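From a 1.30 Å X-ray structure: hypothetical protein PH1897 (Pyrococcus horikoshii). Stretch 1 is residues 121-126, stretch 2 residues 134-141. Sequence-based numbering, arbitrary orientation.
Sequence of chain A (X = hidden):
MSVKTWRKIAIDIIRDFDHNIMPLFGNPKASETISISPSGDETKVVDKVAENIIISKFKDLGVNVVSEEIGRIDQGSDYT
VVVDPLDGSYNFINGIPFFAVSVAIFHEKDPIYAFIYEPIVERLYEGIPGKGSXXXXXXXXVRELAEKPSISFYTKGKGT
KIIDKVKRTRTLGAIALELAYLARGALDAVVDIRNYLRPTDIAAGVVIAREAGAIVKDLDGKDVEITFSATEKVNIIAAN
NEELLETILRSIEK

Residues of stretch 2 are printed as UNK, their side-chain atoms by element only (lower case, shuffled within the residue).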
# COMPACT_ATOMS: atom_id res chain seq x y z
N VAL A 121 10.10 -5.91 3.92
CA VAL A 121 10.99 -6.27 2.83
C VAL A 121 12.46 -6.11 3.21
O VAL A 121 13.33 -6.04 2.34
CB VAL A 121 10.67 -5.46 1.55
CG1 VAL A 121 9.42 -6.02 0.89
CG2 VAL A 121 10.48 -3.99 1.90
N GLU A 122 12.73 -6.05 4.51
CA GLU A 122 14.10 -5.95 5.03
C GLU A 122 14.91 -4.85 4.38
O GLU A 122 16.07 -5.05 4.02
CB GLU A 122 14.81 -7.30 4.84
CG GLU A 122 14.13 -8.45 5.58
CD GLU A 122 14.75 -9.80 5.28
OE1 GLU A 122 16.00 -9.89 5.23
OE2 GLU A 122 14.00 -10.78 5.10
N ARG A 123 14.31 -3.67 4.24
CA ARG A 123 14.98 -2.55 3.61
C ARG A 123 15.40 -1.44 4.55
O ARG A 123 14.59 -0.96 5.35
CB ARG A 123 14.08 -1.91 2.55
CG ARG A 123 13.88 -2.71 1.31
CD ARG A 123 12.86 -1.96 0.48
NE ARG A 123 12.45 -2.70 -0.70
CZ ARG A 123 11.36 -2.43 -1.41
NH1 ARG A 123 10.55 -1.43 -1.06
NH2 ARG A 123 11.07 -3.17 -2.47
N LEU A 124 16.65 -1.02 4.44
CA LEU A 124 17.14 0.08 5.25
C LEU A 124 17.50 1.23 4.33
O LEU A 124 18.44 1.13 3.54
CB LEU A 124 18.37 -0.31 6.07
CG LEU A 124 18.96 0.84 6.90
CD1 LEU A 124 17.94 1.31 7.93
CD2 LEU A 124 20.24 0.39 7.61
N TYR A 125 16.71 2.31 4.40
CA TYR A 125 16.97 3.51 3.61
C TYR A 125 17.78 4.44 4.49
O TYR A 125 17.44 4.63 5.67
CB TYR A 125 15.67 4.23 3.24
CG TYR A 125 14.71 3.45 2.38
CD1 TYR A 125 14.62 3.68 1.01
CD2 TYR A 125 13.84 2.52 2.95
CE1 TYR A 125 13.69 3.01 0.22
CE2 TYR A 125 12.91 1.84 2.18
CZ TYR A 125 12.84 2.09 0.82
OH TYR A 125 11.90 1.42 0.06
N GLU A 126 18.83 5.03 3.93
CA GLU A 126 19.66 5.95 4.69
C GLU A 126 19.90 7.22 3.89
O GLU A 126 20.05 7.19 2.67
CB GLU A 126 21.00 5.31 5.04
CG GLU A 126 20.90 4.10 5.93
CD GLU A 126 22.25 3.47 6.19
OE1 GLU A 126 22.83 3.72 7.27
OE2 GLU A 126 22.73 2.74 5.31
N UNK A 134 20.83 6.04 0.29
CA UNK A 134 21.06 4.64 -0.04
C UNK A 134 19.93 3.72 0.42
O UNK A 134 19.16 4.06 1.31
c UNK A 134 25.73 6.65 -0.28
c UNK A 134 24.45 4.66 -0.65
c UNK A 134 23.56 5.02 0.36
c UNK A 134 24.86 7.03 0.74
c UNK A 134 23.78 6.21 1.05
c UNK A 134 25.53 5.47 -0.97
c UNK A 134 22.35 4.17 0.65
o UNK A 134 26.79 7.47 -0.60
N UNK A 135 19.86 2.56 -0.22
CA UNK A 135 18.91 1.51 0.13
C UNK A 135 19.79 0.27 0.27
O UNK A 135 20.39 -0.19 -0.71
c UNK A 135 17.86 1.28 -0.95
c UNK A 135 16.33 0.10 0.66
c UNK A 135 15.95 -0.08 -1.80
c UNK A 135 16.99 0.03 -0.70
N UNK A 136 19.89 -0.26 1.48
CA UNK A 136 20.72 -1.42 1.76
C UNK A 136 22.15 -1.22 1.25
O UNK A 136 22.79 -2.15 0.75
o UNK A 136 18.53 -2.54 2.97
n UNK A 136 18.06 -4.00 1.33
c UNK A 136 20.09 -2.69 1.17
c UNK A 136 18.82 -3.08 1.90
N UNK A 137 22.63 0.01 1.39
CA UNK A 137 23.99 0.32 0.98
C UNK A 137 24.21 0.71 -0.47
O UNK A 137 25.31 1.12 -0.83
N UNK A 138 23.18 0.58 -1.30
CA UNK A 138 23.29 0.93 -2.71
C UNK A 138 22.74 2.33 -2.91
O UNK A 138 21.66 2.66 -2.41
c UNK A 138 22.49 -0.06 -3.57
c UNK A 138 24.18 -1.96 -3.51
o UNK A 138 24.68 -2.81 -2.74
o UNK A 138 24.81 -1.45 -4.46
c UNK A 138 22.74 -1.54 -3.29
N UNK A 139 23.45 3.17 -3.65
CA UNK A 139 22.98 4.53 -3.87
C UNK A 139 21.64 4.58 -4.61
O UNK A 139 21.41 3.84 -5.56
c UNK A 139 25.78 7.90 -4.50
n UNK A 139 26.84 8.81 -5.01
c UNK A 139 24.74 7.58 -5.56
c UNK A 139 24.03 5.33 -4.66
c UNK A 139 23.60 6.75 -5.00
N UNK A 140 20.75 5.46 -4.14
CA UNK A 140 19.45 5.63 -4.77
C UNK A 140 19.26 7.09 -5.14
O UNK A 140 19.89 7.98 -4.57
c UNK A 140 18.29 3.70 -3.64
c UNK A 140 18.27 5.21 -3.83
c UNK A 140 18.35 5.96 -2.50
c UNK A 140 17.12 5.76 -1.61
N UNK A 141 18.40 7.34 -6.12
CA UNK A 141 18.11 8.70 -6.56
C UNK A 141 16.70 8.74 -7.13
O UNK A 141 16.16 7.71 -7.53
c UNK A 141 19.11 9.16 -7.62
c UNK A 141 20.23 8.80 -9.84
c UNK A 141 19.12 8.33 -8.89
c UNK A 141 20.33 7.92 -11.08
n UNK A 141 19.13 8.03 -11.95
O HOH W 1 15.76 -5.94 0.94
O HOH W 2 21.31 1.88 3.07

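Position 134 carries one carbon leading into a ring of six carbons that bears a single oxygen. A ring carbon comes near E126 O, obliquely. That is a tyrosine, Y134. Its backbone pairs with E126 in both directions: Y134 N donates to E126 O at 2.8 Å, and E126 N donates to Y134 O at 2.8 Å. The two side chains lie on the same face of the sheet.

Position 135 has four carbons, forked at the second. One fork carbon sits over the face of the Y125 ring, near R123 CB. The fork at the second carbon gives leucine, L135. L135 CD1 lies 3.8 Å from the centroid of the Y125 ring and 5° off its normal, a CH-pi contact. L135 CD1 is also 3.6 Å from R123 CB. In the backbone, L135 CA approaches L124 O at 3.5 Å, a CA-H...O contact.

Position 136 has two carbons, the second carrying one oxygen and one nitrogen. The oxygen faces the backbone N of L124. This is asparagine, N136. L124 N donates to N136 OD1 at 2.8 Å, and N136 N donates to L124 O at 2.9 Å. The amide side chain thus takes the place of a backbone acceptor. A weak bond from N136 ND2 to water 1, at 3.0 Å, links it to V121 O.

Position 137 has no side-chain atoms, so it is glycine, G137. Its phi/psi of 87/-8 would jam a CB against the preceding carbonyl O. G137 N donates to water 2, which in turn donates to L124 O and E126 OE2.

Position 138 has three carbons, the third carrying two oxygens. It does not reach stretch 1. This is glutamate, E138. It closes the type I' turn from L135, with E138 N to L135 O at 3.0 Å and L135 N to E138 O at 2.8 Å.

Position 139 has four carbons in a row ending in nitrogen, out of reach of stretch 1: lysine, K139.

Position 140 has four carbons, forked at the first, with one arm two carbons long. The tip of that arm nears the edge of the Y125 ring. This is isoleucine, I140, with I140 CD1 4.2 Å from Y125 CD1.

Position 141 repeats the unbranched chain of four carbons and a nitrogen. It does not reach stretch 1. This is lysine, K141.

The contact is an antiparallel pairing that buries 401 Å² in all. Backbone bonds fix the register, and N136 extends it at the turn. L135 and I140 pack on Y125, over its face and at its edge.

Stretch 2, residues 134-141: YLNGEKIK
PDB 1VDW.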